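Local coordinates for protein V-type ATP synthase alpha chain (Nanoarchaeum equitans Kin4-M, PDB 5BN4) that serves as the A subunit of a V-type ATP synthase, a member of the alpha/beta family with a P-loop-type nucleotide-binding domain, at residues S314-A319 with S372-G377. Sequence-based numbering, arbitrary orientation.
Sequences SVVVNA and SLTIIG
Val315 and Val317 of 314-319 and Thr374 and Ile376 of 372-377 exchange backbone hydrogen bonds as parallel neighbours, their short axes 4.6 Å apart and 16° from exact alignment. Five N-H...O bonds join them. Val315 N gives to Ser372 O, and Val315 O takes Thr374 N. Val317 uses both its groups likewise, its N to Thr374 O at 2.7 Å and its O from Ile376 N. Ala319 N closes the series on Ile376 O. Each of these carbonyl oxygens also takes a weaker CA-H...O contact, such as Val316 CA to Thr374 O at 3.3 Å.

On the face of Val315, Val317 and Leu373, the packing is apolar. Leu373 has CG anti to its backbone N (chi1 178°), and its CD1 reaches across to the other strand. There this methyl meets Val317 CG2 at 3.7 Å and Val315 CB at 3.9 Å. Ile375 and Ala319 share this face, where both touch Phe356 of helix 349-357.

The pair lies in the core sheet of the P-loop-type nucleotide-binding domain. Strand 314-320 sits between strands 244-250 and 370-379, parallel to both. Strand 370-379 in turn runs beside 218-222, which leads into the probable Walker A loop. The Asn318 side chain is about 11 Å from the bound ANP.

The other face is more polar. The Asn318 amide runs alongside Ile376, with its ND2 3.8 Å from Ile376 CB. The same ND2 is hydrogen-bonded to Asn233 OD1 on helix 229-239. A water donates to Val315 O at 2.7 Å, giving that carbonyl a second hydrogen bond besides the one from Thr374 N. It also bonds to Ser372 OG and to Thr374 OG1. Thr374 OG1 is hydrogen-bonded to Gly216 N as well.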
loop_
_atom_site.group_PDB
_atom_site.type_symbol
_atom_site.label_atom_id
_atom_site.label_comp_id
_atom_site.label_asym_id
_atom_site.label_seq_id
_atom_site.Cartn_x
_atom_site.Cartn_y
_atom_site.Cartn_z
ATOM N N SER A 314 -23.337 -11.893 -38.800
ATOM C CA SER A 314 -22.922 -11.967 -37.405
ATOM C C SER A 314 -21.400 -11.956 -37.321
ATOM O O SER A 314 -20.731 -12.791 -37.928
ATOM C CB SER A 314 -23.476 -13.227 -36.741
ATOM O OG SER A 314 -22.808 -14.384 -37.216
ATOM N N VAL A 315 -20.863 -11.002 -36.566
ATOM C CA VAL A 315 -19.421 -10.811 -36.462
ATOM C C VAL A 315 -18.955 -10.924 -35.013
ATOM O O VAL A 315 -19.622 -10.441 -34.098
ATOM C CB VAL A 315 -19.011 -9.421 -36.992
ATOM C CG1 VAL A 315 -17.503 -9.327 -37.143
ATOM C CG2 VAL A 315 -19.698 -9.134 -38.314
ATOM N N VAL A 316 -17.808 -11.565 -34.808
ATOM C CA VAL A 316 -17.203 -11.632 -33.483
ATOM C C VAL A 316 -15.797 -11.030 -33.499
ATOM O O VAL A 316 -15.028 -11.242 -34.437
ATOM C CB VAL A 316 -17.179 -13.079 -32.926
ATOM C CG1 VAL A 316 -16.360 -13.995 -33.819
ATOM C CG2 VAL A 316 -16.649 -13.099 -31.498
ATOM N N VAL A 317 -15.478 -10.259 -32.464
ATOM C CA VAL A 317 -14.170 -9.624 -32.355
ATOM C C VAL A 317 -13.461 -10.050 -31.072
ATOM O O VAL A 317 -13.968 -9.833 -29.972
ATOM C CB VAL A 317 -14.282 -8.078 -32.395
ATOM C CG1 VAL A 317 -12.969 -7.431 -31.987
ATOM C CG2 VAL A 317 -14.704 -7.604 -33.777
ATOM N N ASN A 318 -12.290 -10.663 -31.224
ATOM C CA ASN A 318 -11.451 -11.027 -30.087
ATOM C C ASN A 318 -10.272 -10.069 -29.945
ATOM O O ASN A 318 -9.448 -9.950 -30.852
ATOM C CB ASN A 318 -10.939 -12.462 -30.234
ATOM C CG ASN A 318 -12.060 -13.476 -30.351
ATOM O OD1 ASN A 318 -12.581 -13.718 -31.440
ATOM N ND2 ASN A 318 -12.433 -14.080 -29.227
ATOM N N ALA A 319 -10.195 -9.387 -28.806
ATOM C CA ALA A 319 -9.130 -8.419 -28.565
ATOM C C ALA A 319 -8.139 -8.919 -27.516
ATOM O O ALA A 319 -8.444 -8.948 -26.324
ATOM C CB ALA A 319 -9.717 -7.076 -28.149
ATOM N N SER A 372 -25.122 -8.604 -36.035
ATOM C CA SER A 372 -24.670 -8.499 -34.655
ATOM C C SER A 372 -23.150 -8.436 -34.557
ATOM O O SER A 372 -22.439 -9.063 -35.340
ATOM C CB SER A 372 -25.202 -9.670 -33.823
ATOM O OG SER A 372 -24.645 -10.898 -34.252
ATOM N N LEU A 373 -22.659 -7.665 -33.593
ATOM C CA LEU A 373 -21.228 -7.586 -33.328
ATOM C C LEU A 373 -20.944 -7.973 -31.883
ATOM O O LEU A 373 -21.295 -7.245 -30.955
ATOM C CB LEU A 373 -20.698 -6.179 -33.619
ATOM C CG LEU A 373 -19.216 -5.919 -33.344
ATOM C CD1 LEU A 373 -18.342 -6.964 -34.017
ATOM C CD2 LEU A 373 -18.824 -4.522 -33.806
ATOM N N THR A 374 -20.320 -9.132 -31.698
ATOM C CA THR A 374 -19.957 -9.604 -30.369
ATOM C C THR A 374 -18.486 -9.310 -30.094
ATOM O O THR A 374 -17.614 -9.689 -30.873
ATOM C CB THR A 374 -20.214 -11.113 -30.215
ATOM O OG1 THR A 374 -21.608 -11.383 -30.397
ATOM C CG2 THR A 374 -19.787 -11.588 -28.837
ATOM N N ILE A 375 -18.219 -8.629 -28.984
ATOM C CA ILE A 375 -16.857 -8.237 -28.637
ATOM C C ILE A 375 -16.344 -8.955 -27.392
ATOM O O ILE A 375 -16.877 -8.780 -26.297
ATOM C CB ILE A 375 -16.752 -6.716 -28.405
ATOM C CG1 ILE A 375 -17.118 -5.952 -29.678
ATOM C CG2 ILE A 375 -15.355 -6.343 -27.940
ATOM C CD1 ILE A 375 -17.017 -4.449 -29.534
ATOM N N ILE A 376 -15.303 -9.760 -27.569
ATOM C CA ILE A 376 -14.658 -10.433 -26.449
ATOM C C ILE A 376 -13.331 -9.743 -26.155
ATOM O O ILE A 376 -12.470 -9.642 -27.030
ATOM C CB ILE A 376 -14.399 -11.921 -26.757
ATOM C CG1 ILE A 376 -15.633 -12.566 -27.398
ATOM C CG2 ILE A 376 -13.980 -12.665 -25.498
ATOM C CD1 ILE A 376 -16.891 -12.464 -26.561
ATOM N N GLY A 377 -13.167 -9.266 -24.925
ATOM C CA GLY A 377 -11.979 -8.517 -24.559
ATOM C C GLY A 377 -11.132 -9.168 -23.482
ATOM O O GLY A 377 -11.591 -9.389 -22.362
HETATM O O HOH W 1 -21.746 -11.886 -33.390
#